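Local coordinates for protein alpha-glucosidase ([Eubacterium] rectale, PDB 6PNR) that probably hydrolyses alpha-linked sulfoquinovosides as a family 31 glycoside hydrolase, holding an aza-sugar sulfonate inhibitor in its pocket here, at residues A[244-247]-A[252-255]; A[437-442]-A[519-524]; A[457-462]-A[508-513]; A[494-499]-A[529-534]. One frame throughout, in Å; residues are numbered along the deposited sequence.

Contact 1 of 4, residues A[244-247]-A[252-255]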
# COMPACT_ATOMS: atom_id res chain seq x y z
N ILE A 244 -30.27 -23.08 -12.79
CA ILE A 244 -30.11 -23.27 -11.35
C ILE A 244 -28.76 -23.92 -11.04
O ILE A 244 -28.40 -24.96 -11.61
CB ILE A 244 -31.27 -24.07 -10.75
CG1 ILE A 244 -31.46 -25.42 -11.43
CG2 ILE A 244 -32.56 -23.26 -10.83
CD1 ILE A 244 -32.27 -26.40 -10.60
N GLY A 245 -28.00 -23.29 -10.15
CA GLY A 245 -26.71 -23.81 -9.75
C GLY A 245 -26.87 -24.63 -8.48
O GLY A 245 -27.09 -24.06 -7.41
N VAL A 246 -26.80 -25.95 -8.60
CA VAL A 246 -26.97 -26.86 -7.48
C VAL A 246 -25.84 -27.88 -7.54
O VAL A 246 -25.12 -27.99 -8.53
CB VAL A 246 -28.34 -27.58 -7.50
CG1 VAL A 246 -29.48 -26.56 -7.49
CG2 VAL A 246 -28.45 -28.51 -8.72
N GLN A 247 -25.70 -28.63 -6.45
CA GLN A 247 -24.59 -29.57 -6.31
C GLN A 247 -25.04 -30.71 -5.42
O GLN A 247 -26.10 -30.66 -4.80
CB GLN A 247 -23.34 -28.93 -5.69
CG GLN A 247 -22.67 -27.83 -6.51
CD GLN A 247 -21.51 -27.20 -5.75
OE1 GLN A 247 -20.36 -27.30 -6.17
NE2 GLN A 247 -21.80 -26.58 -4.61
N ARG A 252 -29.36 -35.32 -4.87
CA ARG A 252 -29.57 -33.96 -4.37
C ARG A 252 -29.82 -32.97 -5.51
O ARG A 252 -30.76 -32.16 -5.46
CB ARG A 252 -28.38 -33.50 -3.52
CG ARG A 252 -28.61 -32.14 -2.83
CD ARG A 252 -27.42 -31.70 -1.97
NE ARG A 252 -27.71 -30.48 -1.21
CZ ARG A 252 -27.62 -29.23 -1.68
NH1 ARG A 252 -27.26 -28.99 -2.94
NH2 ARG A 252 -27.91 -28.20 -0.89
N SER A 253 -28.98 -33.02 -6.55
CA SER A 253 -29.09 -32.04 -7.64
C SER A 253 -30.40 -32.22 -8.40
O SER A 253 -31.16 -31.26 -8.57
CB SER A 253 -27.90 -32.17 -8.59
OG SER A 253 -26.72 -31.67 -7.97
N PHE A 254 -30.68 -33.43 -8.88
CA PHE A 254 -31.95 -33.60 -9.59
C PHE A 254 -33.14 -33.51 -8.64
O PHE A 254 -34.24 -33.13 -9.07
CB PHE A 254 -31.94 -34.90 -10.38
CG PHE A 254 -30.91 -34.90 -11.51
CD1 PHE A 254 -31.05 -34.03 -12.58
CD2 PHE A 254 -29.81 -35.73 -11.47
CE1 PHE A 254 -30.11 -34.01 -13.60
CE2 PHE A 254 -28.86 -35.70 -12.48
CZ PHE A 254 -29.01 -34.84 -13.55
N GLY A 255 -32.93 -33.80 -7.35
CA GLY A 255 -33.97 -33.51 -6.37
C GLY A 255 -34.29 -32.04 -6.26
O GLY A 255 -35.46 -31.65 -6.15

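Contact 2 of 4, residues A[437-442]-A[519-524]. With 9VH ([(3~{S},4~{R},5~{R})-4,5-bis(oxidanyl)piperidin-3-yl]methanesulfonic acid), chain C.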
# COMPACT_ATOMS: atom_id res chain seq x y z
N VAL A 437 -23.48 -22.88 -25.04
CA VAL A 437 -22.88 -21.63 -24.59
C VAL A 437 -21.98 -21.91 -23.39
O VAL A 437 -22.37 -22.63 -22.47
CB VAL A 437 -23.96 -20.57 -24.25
CG1 VAL A 437 -24.97 -21.11 -23.25
CG2 VAL A 437 -23.30 -19.28 -23.76
N TYR A 438 -20.78 -21.34 -23.41
CA TYR A 438 -19.91 -21.37 -22.25
C TYR A 438 -19.74 -19.94 -21.75
O TYR A 438 -19.91 -18.98 -22.50
CB TYR A 438 -18.53 -22.01 -22.55
CG TYR A 438 -17.87 -21.44 -23.78
CD1 TYR A 438 -18.16 -21.94 -25.04
CD2 TYR A 438 -16.98 -20.38 -23.69
CE1 TYR A 438 -17.57 -21.41 -26.19
CE2 TYR A 438 -16.40 -19.82 -24.82
CZ TYR A 438 -16.70 -20.34 -26.07
OH TYR A 438 -16.13 -19.80 -27.20
N PHE A 439 -19.46 -19.79 -20.47
CA PHE A 439 -19.29 -18.44 -19.94
C PHE A 439 -17.97 -18.34 -19.20
O PHE A 439 -17.59 -19.26 -18.46
CB PHE A 439 -20.48 -18.00 -19.05
CG PHE A 439 -21.09 -19.11 -18.22
CD1 PHE A 439 -21.99 -20.01 -18.79
CD2 PHE A 439 -20.80 -19.22 -16.86
CE1 PHE A 439 -22.57 -21.01 -18.02
CE2 PHE A 439 -21.37 -20.23 -16.09
CZ PHE A 439 -22.24 -21.12 -16.65
N MET A 440 -17.26 -17.24 -19.43
CA MET A 440 -15.93 -17.02 -18.89
C MET A 440 -15.91 -15.77 -18.01
O MET A 440 -16.66 -14.81 -18.25
CB MET A 440 -14.91 -16.87 -20.02
CG MET A 440 -15.02 -17.95 -21.09
SD MET A 440 -13.70 -17.81 -22.30
CE MET A 440 -12.25 -18.14 -21.30
N ARG A 441 -15.05 -15.78 -17.00
CA ARG A 441 -14.82 -14.58 -16.20
C ARG A 441 -13.53 -13.86 -16.57
O ARG A 441 -13.44 -12.65 -16.37
CB ARG A 441 -14.79 -14.94 -14.70
CG ARG A 441 -13.60 -15.81 -14.30
CD ARG A 441 -13.56 -16.12 -12.79
NE ARG A 441 -12.25 -16.61 -12.38
CZ ARG A 441 -11.93 -17.00 -11.14
NH1 ARG A 441 -12.83 -16.94 -10.17
NH2 ARG A 441 -10.70 -17.41 -10.88
N ALA A 442 -12.53 -14.56 -17.10
CA ALA A 442 -11.29 -13.93 -17.53
C ALA A 442 -11.34 -13.62 -19.03
O ALA A 442 -12.09 -14.23 -19.79
CB ALA A 442 -10.09 -14.81 -17.22
N PHE A 519 -29.14 -13.60 -19.18
CA PHE A 519 -28.88 -14.97 -18.73
C PHE A 519 -28.98 -15.02 -17.21
O PHE A 519 -28.15 -14.42 -16.52
CB PHE A 519 -27.49 -15.38 -19.22
CG PHE A 519 -27.15 -16.85 -19.10
CD1 PHE A 519 -27.56 -17.77 -20.05
CD2 PHE A 519 -26.31 -17.29 -18.07
CE1 PHE A 519 -27.19 -19.12 -19.95
CE2 PHE A 519 -25.94 -18.62 -17.97
CZ PHE A 519 -26.38 -19.54 -18.92
N MET A 520 -30.00 -15.72 -16.68
CA MET A 520 -30.26 -15.81 -15.24
C MET A 520 -29.68 -17.11 -14.67
O MET A 520 -30.16 -18.20 -15.00
CB MET A 520 -31.76 -15.77 -14.94
CG MET A 520 -32.43 -14.42 -15.14
SD MET A 520 -34.11 -14.39 -14.49
CE MET A 520 -33.82 -14.14 -12.71
N ARG A 521 -28.68 -17.00 -13.78
CA ARG A 521 -28.02 -18.16 -13.21
C ARG A 521 -27.75 -17.96 -11.72
O ARG A 521 -27.22 -16.92 -11.32
CB ARG A 521 -26.71 -18.46 -13.96
CG ARG A 521 -25.97 -19.70 -13.45
CD ARG A 521 -24.65 -19.91 -14.22
NE ARG A 521 -23.81 -18.70 -14.24
CZ ARG A 521 -23.12 -18.26 -13.19
NH1 ARG A 521 -23.17 -18.92 -12.04
NH2 ARG A 521 -22.37 -17.16 -13.28
N THR A 522 -28.09 -18.97 -10.90
CA THR A 522 -27.80 -18.93 -9.47
C THR A 522 -26.49 -19.66 -9.19
O THR A 522 -25.88 -20.27 -10.07
CB THR A 522 -28.95 -19.53 -8.64
OG1 THR A 522 -29.01 -20.95 -8.85
CG2 THR A 522 -30.30 -18.90 -8.99
N HIS A 523 -26.05 -19.61 -7.94
CA HIS A 523 -24.79 -20.24 -7.57
C HIS A 523 -24.84 -20.53 -6.08
O HIS A 523 -25.22 -19.65 -5.31
CB HIS A 523 -23.61 -19.32 -7.92
CG HIS A 523 -22.27 -19.99 -7.96
ND1 HIS A 523 -21.94 -21.07 -7.16
CD2 HIS A 523 -21.15 -19.71 -8.68
CE1 HIS A 523 -20.70 -21.43 -7.40
NE2 HIS A 523 -20.19 -20.63 -8.32
N GLU A 524 -24.48 -21.75 -5.68
CA GLU A 524 -24.47 -22.03 -4.25
C GLU A 524 -23.36 -21.28 -3.51
O GLU A 524 -23.47 -21.07 -2.30
CB GLU A 524 -24.36 -23.55 -4.00
CG GLU A 524 -25.66 -24.30 -4.31
CD GLU A 524 -25.62 -25.78 -3.97
OE1 GLU A 524 -24.53 -26.29 -3.66
OE2 GLU A 524 -26.69 -26.44 -4.00
O1 9VH C . -14.08 -23.91 -6.16
S1 9VH C . -13.61 -24.12 -7.52
O2 9VH C . -12.42 -23.34 -7.76
O3 9VH C . -13.48 -25.52 -7.82
C1 9VH C . -14.90 -23.48 -8.54
C2 9VH C . -15.12 -21.96 -8.42
C3 9VH C . -13.98 -21.26 -9.15
N1 9VH C . -14.14 -19.83 -9.42
C4 9VH C . -15.42 -19.52 -10.05
C5 9VH C . -16.56 -20.04 -9.19
O4 9VH C . -17.79 -19.71 -9.83
C6 9VH C . -16.46 -21.55 -9.04
O5 9VH C . -17.53 -22.05 -8.24

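Contact 3 of 4, residues A[457-462]-A[508-513]. With 9VH ([(3~{S},4~{R},5~{R})-4,5-bis(oxidanyl)piperidin-3-yl]methanesulfonic acid), chain C.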
# COMPACT_ATOMS: atom_id res chain seq x y z
N GLY A 457 -17.55 -12.83 -12.73
CA GLY A 457 -16.60 -13.41 -11.79
C GLY A 457 -17.19 -13.49 -10.40
O GLY A 457 -18.41 -13.42 -10.22
N ASP A 458 -16.31 -13.64 -9.41
CA ASP A 458 -16.72 -13.79 -8.01
C ASP A 458 -16.98 -12.43 -7.37
O ASP A 458 -16.06 -11.63 -7.23
CB ASP A 458 -15.63 -14.49 -7.20
CG ASP A 458 -15.27 -15.88 -7.71
OD1 ASP A 458 -15.95 -16.41 -8.61
OD2 ASP A 458 -14.29 -16.44 -7.15
N GLN A 459 -18.22 -12.18 -6.95
CA GLN A 459 -18.50 -11.09 -6.02
C GLN A 459 -18.58 -11.65 -4.61
O GLN A 459 -18.87 -12.83 -4.40
CB GLN A 459 -19.83 -10.40 -6.36
CG GLN A 459 -19.71 -9.36 -7.44
CD GLN A 459 -19.55 -10.00 -8.79
OE1 GLN A 459 -20.42 -10.76 -9.23
NE2 GLN A 459 -18.42 -9.74 -9.45
N SER A 460 -18.33 -10.78 -3.62
CA SER A 460 -18.71 -11.13 -2.26
C SER A 460 -20.23 -11.18 -2.17
O SER A 460 -20.95 -10.56 -2.96
CB SER A 460 -18.17 -10.12 -1.25
OG SER A 460 -16.75 -10.18 -1.17
N VAL A 461 -20.72 -11.95 -1.20
CA VAL A 461 -22.15 -12.08 -0.99
C VAL A 461 -22.67 -10.90 -0.17
O VAL A 461 -23.24 -11.08 0.91
CB VAL A 461 -22.48 -13.43 -0.33
CG1 VAL A 461 -22.25 -14.57 -1.31
CG2 VAL A 461 -21.62 -13.66 0.96
N ASP A 462 -22.55 -9.68 -0.70
CA ASP A 462 -23.01 -8.52 0.05
C ASP A 462 -23.39 -7.38 -0.90
O ASP A 462 -23.37 -7.52 -2.13
CB ASP A 462 -21.95 -8.07 1.08
CG ASP A 462 -20.62 -7.71 0.44
OD1 ASP A 462 -20.62 -7.09 -0.65
OD2 ASP A 462 -19.56 -8.02 1.06
N LEU A 508 -32.56 -11.84 -3.42
CA LEU A 508 -33.73 -11.34 -4.14
C LEU A 508 -33.41 -10.04 -4.89
O LEU A 508 -33.85 -9.87 -6.04
CB LEU A 508 -34.90 -11.14 -3.19
CG LEU A 508 -35.50 -12.46 -2.69
CD1 LEU A 508 -36.48 -12.20 -1.57
CD2 LEU A 508 -36.17 -13.21 -3.85
N ARG A 509 -32.67 -9.12 -4.27
CA ARG A 509 -32.25 -7.91 -4.98
C ARG A 509 -31.37 -8.26 -6.18
O ARG A 509 -31.45 -7.59 -7.21
CB ARG A 509 -31.48 -6.96 -4.04
CG ARG A 509 -32.36 -6.17 -3.08
CD ARG A 509 -33.36 -5.26 -3.83
NE ARG A 509 -34.05 -4.40 -2.87
CZ ARG A 509 -35.16 -3.72 -3.11
NH1 ARG A 509 -35.74 -3.77 -4.30
NH2 ARG A 509 -35.69 -2.97 -2.15
N TRP A 510 -30.50 -9.27 -6.04
CA TRP A 510 -29.68 -9.67 -7.18
C TRP A 510 -30.52 -10.28 -8.29
O TRP A 510 -30.29 -10.02 -9.48
CB TRP A 510 -28.60 -10.66 -6.73
CG TRP A 510 -27.23 -10.51 -7.41
CD1 TRP A 510 -26.96 -10.60 -8.75
CD2 TRP A 510 -25.97 -10.32 -6.76
NE1 TRP A 510 -25.60 -10.44 -8.97
CE2 TRP A 510 -24.98 -10.28 -7.76
CE3 TRP A 510 -25.59 -10.15 -5.42
CZ2 TRP A 510 -23.63 -10.07 -7.46
CZ3 TRP A 510 -24.25 -9.95 -5.12
CH2 TRP A 510 -23.28 -9.91 -6.15
N ALA A 511 -31.51 -11.11 -7.93
CA ALA A 511 -32.33 -11.75 -8.96
C ALA A 511 -33.17 -10.73 -9.73
O ALA A 511 -33.39 -10.89 -10.94
CB ALA A 511 -33.20 -12.82 -8.32
N GLU A 512 -33.64 -9.67 -9.07
CA GLU A 512 -34.49 -8.70 -9.74
C GLU A 512 -33.70 -7.78 -10.67
O GLU A 512 -34.29 -7.13 -11.54
CB GLU A 512 -35.29 -7.87 -8.71
CG GLU A 512 -34.54 -6.71 -8.07
CD GLU A 512 -35.31 -6.06 -6.91
OE1 GLU A 512 -35.98 -6.80 -6.15
OE2 GLU A 512 -35.25 -4.82 -6.77
N MET A 513 -32.37 -7.72 -10.50
CA MET A 513 -31.51 -7.13 -11.52
C MET A 513 -31.25 -8.10 -12.66
O MET A 513 -31.33 -7.73 -13.84
CB MET A 513 -30.18 -6.69 -10.90
CG MET A 513 -29.08 -6.42 -11.93
SD MET A 513 -27.55 -5.75 -11.26
CE MET A 513 -26.85 -7.22 -10.49
O1 9VH C . -14.08 -23.91 -6.16
S1 9VH C . -13.61 -24.12 -7.52
O2 9VH C . -12.42 -23.34 -7.76
O3 9VH C . -13.48 -25.52 -7.82
C1 9VH C . -14.90 -23.48 -8.54
C2 9VH C . -15.12 -21.96 -8.42
C3 9VH C . -13.98 -21.26 -9.15
N1 9VH C . -14.14 -19.83 -9.42
C4 9VH C . -15.42 -19.52 -10.05
C5 9VH C . -16.56 -20.04 -9.19
O4 9VH C . -17.79 -19.71 -9.83
C6 9VH C . -16.46 -21.55 -9.04
O5 9VH C . -17.53 -22.05 -8.24

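Contact 4 of 4, residues A[494-499]-A[529-534]. With 9VH ([(3~{S},4~{R},5~{R})-4,5-bis(oxidanyl)piperidin-3-yl]methanesulfonic acid), chain C; SO4 (sulfate ion), chain E.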
# COMPACT_ATOMS: atom_id res chain seq x y z
N TYR A 494 -20.90 -14.85 -4.79
CA TYR A 494 -20.17 -16.10 -4.63
C TYR A 494 -19.44 -16.17 -3.29
O TYR A 494 -19.64 -17.13 -2.55
CB TYR A 494 -19.16 -16.30 -5.77
CG TYR A 494 -18.31 -17.55 -5.56
CD1 TYR A 494 -18.81 -18.81 -5.88
CD2 TYR A 494 -17.02 -17.46 -5.05
CE1 TYR A 494 -18.04 -19.96 -5.69
CE2 TYR A 494 -16.23 -18.59 -4.87
CZ TYR A 494 -16.76 -19.84 -5.18
OH TYR A 494 -16.00 -20.97 -4.99
N THR A 495 -18.60 -15.18 -2.96
CA THR A 495 -17.56 -15.36 -1.95
C THR A 495 -18.10 -15.11 -0.54
O THR A 495 -18.50 -13.99 -0.21
CB THR A 495 -16.38 -14.43 -2.20
OG1 THR A 495 -15.98 -14.50 -3.58
CG2 THR A 495 -15.18 -14.82 -1.28
N SER A 496 -18.08 -16.14 0.30
CA SER A 496 -18.41 -16.01 1.71
C SER A 496 -17.16 -16.32 2.52
O SER A 496 -16.65 -17.44 2.47
CB SER A 496 -19.56 -16.93 2.11
OG SER A 496 -19.79 -16.90 3.53
N LEU A 497 -16.67 -15.31 3.24
CA LEU A 497 -15.51 -15.41 4.12
C LEU A 497 -15.67 -14.40 5.25
O LEU A 497 -16.41 -13.42 5.12
CB LEU A 497 -14.21 -15.12 3.36
CG LEU A 497 -13.76 -16.00 2.20
CD1 LEU A 497 -12.53 -15.39 1.53
CD2 LEU A 497 -13.46 -17.39 2.68
N PHE A 498 -14.97 -14.65 6.36
CA PHE A 498 -14.76 -13.64 7.41
C PHE A 498 -16.08 -13.04 7.92
O PHE A 498 -16.24 -11.81 8.00
CB PHE A 498 -13.81 -12.55 6.91
CG PHE A 498 -12.51 -13.09 6.36
CD1 PHE A 498 -11.72 -13.95 7.12
CD2 PHE A 498 -12.08 -12.74 5.10
CE1 PHE A 498 -10.53 -14.44 6.63
CE2 PHE A 498 -10.88 -13.25 4.59
CZ PHE A 498 -10.11 -14.10 5.36
N ASP A 499 -17.04 -13.91 8.23
CA ASP A 499 -18.35 -13.54 8.78
C ASP A 499 -19.27 -12.86 7.77
O ASP A 499 -20.26 -12.22 8.14
CB ASP A 499 -18.22 -12.64 10.01
CG ASP A 499 -17.37 -13.28 11.10
OD1 ASP A 499 -17.58 -14.48 11.37
OD2 ASP A 499 -16.47 -12.59 11.64
N ASP A 529 -23.40 -24.55 2.81
CA ASP A 529 -24.09 -24.99 4.02
C ASP A 529 -24.39 -23.86 4.99
O ASP A 529 -25.30 -24.00 5.82
CB ASP A 529 -23.27 -26.05 4.77
CG ASP A 529 -22.95 -27.27 3.92
OD1 ASP A 529 -23.63 -27.51 2.89
OD2 ASP A 529 -22.01 -28.01 4.29
N THR A 530 -23.64 -22.75 4.92
CA THR A 530 -23.83 -21.63 5.83
C THR A 530 -24.21 -20.34 5.10
O THR A 530 -24.04 -19.26 5.66
CB THR A 530 -22.57 -21.39 6.67
OG1 THR A 530 -21.43 -21.30 5.81
CG2 THR A 530 -22.37 -22.54 7.67
N ASN A 531 -24.74 -20.43 3.88
CA ASN A 531 -25.20 -19.27 3.13
C ASN A 531 -26.60 -19.51 2.62
O ASN A 531 -26.97 -20.64 2.29
CB ASN A 531 -24.28 -18.96 1.95
CG ASN A 531 -23.04 -18.24 2.38
OD1 ASN A 531 -22.99 -17.02 2.32
ND2 ASN A 531 -22.04 -18.99 2.85
N PHE A 532 -27.39 -18.44 2.57
CA PHE A 532 -28.75 -18.53 2.05
C PHE A 532 -28.74 -19.12 0.64
O PHE A 532 -27.93 -18.72 -0.20
CB PHE A 532 -29.40 -17.15 2.02
CG PHE A 532 -30.79 -17.15 1.44
CD1 PHE A 532 -31.88 -17.45 2.23
CD2 PHE A 532 -31.00 -16.85 0.11
CE1 PHE A 532 -33.15 -17.44 1.72
CE2 PHE A 532 -32.28 -16.85 -0.44
CZ PHE A 532 -33.36 -17.14 0.37
N GLN A 533 -29.63 -20.08 0.40
CA GLN A 533 -29.94 -20.58 -0.94
C GLN A 533 -31.41 -20.37 -1.21
O GLN A 533 -32.24 -20.50 -0.31
CB GLN A 533 -29.60 -22.08 -1.07
CG GLN A 533 -28.24 -22.47 -0.52
CD GLN A 533 -27.10 -21.84 -1.30
OE1 GLN A 533 -27.29 -21.33 -2.42
NE2 GLN A 533 -25.90 -21.85 -0.72
N TYR A 534 -31.76 -20.04 -2.46
CA TYR A 534 -33.15 -19.76 -2.79
C TYR A 534 -34.08 -20.89 -2.37
O TYR A 534 -35.23 -20.63 -1.99
CB TYR A 534 -33.31 -19.49 -4.30
CG TYR A 534 -33.26 -20.73 -5.20
CD1 TYR A 534 -34.40 -21.48 -5.45
CD2 TYR A 534 -32.07 -21.12 -5.82
CE1 TYR A 534 -34.36 -22.61 -6.27
CE2 TYR A 534 -32.01 -22.23 -6.64
CZ TYR A 534 -33.17 -22.97 -6.86
OH TYR A 534 -33.14 -24.08 -7.66
O1 9VH C . -14.08 -23.91 -6.16
S1 9VH C . -13.61 -24.12 -7.52
O2 9VH C . -12.42 -23.34 -7.76
O3 9VH C . -13.48 -25.52 -7.82
C1 9VH C . -14.90 -23.48 -8.54
C2 9VH C . -15.12 -21.96 -8.42
C3 9VH C . -13.98 -21.26 -9.15
N1 9VH C . -14.14 -19.83 -9.42
C4 9VH C . -15.42 -19.52 -10.05
C5 9VH C . -16.56 -20.04 -9.19
O4 9VH C . -17.79 -19.71 -9.83
C6 9VH C . -16.46 -21.55 -9.04
O5 9VH C . -17.53 -22.05 -8.24
S SO4 E . -13.82 -17.56 8.41
O1 SO4 E . -13.74 -17.22 6.99
O2 SO4 E . -12.47 -17.63 8.94
O3 SO4 E . -14.60 -16.52 9.09
O4 SO4 E . -14.51 -18.83 8.60

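Contact 1 of 4, residues A[244-247]-A[252-255]
R252 reaches back from its helix to grip the backbone carbonyl of Q247. NH1 of R252 donates a hydrogen bond to Q247 O, 2.8 Å long, with an N-H...O angle of 156°. The oxygen sits close to the guanidinium plane, at the edge of that group. Seen from the carbonyl, however, NH1 stands above the carbonyl plane and about 35° out of it. The arginine chain runs extended from CG to NE, with CG anti to the backbone N (chi1 -173°). R252 CD passes 3.3 Å from Q247 O on the way, and the aliphatic part also lies against that oxygen.

S253 sits beside this bond. S253 OG comes 3.2 Å from Q247 C, and V246 CG2 rests 3.7 Å from S253 CB. S253 OG is close to Q247 O, but the geometry is too poor for a hydrogen bond; the hydroxyl is hydrogen-bonded to Y298 OH.

A second shell fixes these groups. E524 OE2 forms a salt bridge with R252 NH1, and Y535 OH bonds R252 NH2. The amide of Q247 is held at both ends, OE1 by Q273 and NE2 by E524. V246 also packs on L256 and I270.

Segment 244-247 runs from strand 242-245 into the loop that follows, and 252-255 lies in helix 250-262. With strand 267-271 they make a beta-alpha-beta unit of the TIM barrel, and the strand leads toward the ligand pocket.

Contact 2 of 4, residues A[437-442]-A[519-524]
F439 packs against R521 and F519 inside the TIM barrel, between strand 437-439 and the segment around the weakly bonded strand 521-522. F439 CG lies between the backbone N and the carbonyl carbon (chi1 35°), which carries the ring to both partners. F439 CE2 lies over one face of the R521 guanidinium, with the two planes only 5° apart. The nearest approach is R521 NE to F439 CE2, 3.4 Å. The arginine leaves the backbone with CG anti to N and then bends at chi3 (52°), which turns the guanidinium toward the ring. Its charge is paired with D490, and H488 NE2 bonds NE.

F519 CE2 touches F439 CE1, and the two side chains cross at about a right angle. The ring centroids of this oblique pair are 5.7 Å apart. V437 CG1 lies 4.4 Å from F519 CE1. With F439 cut back to an alanine, R521 would probably lose its flat neighbour and a gap would open beside F519.

Both segments run on into the ligand pocket. R441 NH1 comes near the inhibitor nitrogen. 9VH O4 lies at the edge of the H523 ring, in its plane. H523 NE2 is hydrogen-bonded to 9VH O4 at 3.0 Å and donates to 9VH O5, also at 3.0 Å.

Contact 3 of 4, residues A[457-462]-A[508-513]
W510 drives the end of its indole into the loop that carries Q459. Q459 packs by van der Waals contact at the edge of the indole. W510 CH2 lies 3.5 Å from Q459 CB and 3.8 Å from Q459 CG. CG comes in the plane of the indole. The bend of the glutamine at chi2 (74°) brings Q459 OE1 to 3.7 Å from W510 CZ2, with the amide and ring planes 30° apart.

Two backbone carbonyls meet the same end of the ring. S460 O approaches W510 CZ3 at the edge, 4.0 Å away. D462 O is equally distant from W510 CZ3 but comes obliquely. V461 is the centre of an inverse gamma turn, which carries the chain from one of these carbonyls to the other.

The polar ends are tied to other residues. W510 NE1 bonds S489 OG, and Q459 NE2 bonds A456 O. On the helix, R509 NH1 forms a salt bridge with E512 OE2 at 2.7 Å, on the syn side of the carboxylate.

D458, beside Q459, belongs to the ligand pocket, and D458 OD1 is 3.5 Å from 9VH C4. The loop 457-462 thus lies between the pocket and W510 of helix 504-514. Helix 469-481 packs on both Q459 and W510 through V472, and helix 538-568 lies against L508 and A511.

Contact 4 of 4, residues A[494-499]-A[529-534]
S496 OG is gripped by the side-chain amide of N531. N531 ND2 donates to S496 OG over 3.1 Å, with an N-H...O angle of 157°. The oxygen lies within 1° of the amide plane, so the N-H points to it almost within that plane. S496 OG also bonds N500 O. With OG anti to the backbone N (chi1 174°), S496 faces the N531 amide. The S496 methylene packs on the same group, with S496 CB 3.4 Å from N531 OD1.

The amide has further bonds. N531 OD1 accepts from R502 N, and ND2 also bonds R527 O. These partners fix the rotation of the amide. Replaced by an alanine, N531 would probably leave S496 OG, R502 N and R527 O each one partner short and weaken the tie between the loops.

The loop of S496 also meets two bound groups. Y494 lays one ring face under the inhibitor, with 9VH C5 3.8 Å above the plane and toward the rim. Y494 CE1 is 3.3 Å from 9VH O5. At the other end, F498 N donates to a sulfate ion, probably from the crystallisation liquor, at 2.9 Å from SO4 O1.

Loop 494-499 follows strand 490-491 and precedes helix 504-514. Loop 529-534 leads from strand 521-522 to helix 538-568. F532 packs on both helices, and F498 rests on helix 147-156.

In the fold
All four contacts belong to the TIM-barrel domain, and contacts 2, 3 and 4 each place residues against the inhibitor. Contact 1 is one step behind: the side chain of Q247 is about 6 Å from the bound 9VH. Contacts 1 and 2 meet where G245 N lies 2.9 Å from T522 OG1. Contacts 2 and 3 have centres about 13 Å apart, and R441 NH1 and D458 OD2, 3.4 Å apart, form a long, weak ion pair. Contacts 3 and 4 are closest, with centres about 12 Å apart, and Q459 O lies 2.8 Å from T495 N. Contacts 2 and 4 join through E524 O and Q533 NE2, 3.0 Å apart. The ring of H523 also meets that of Y494 edge-to-face beside the ligand.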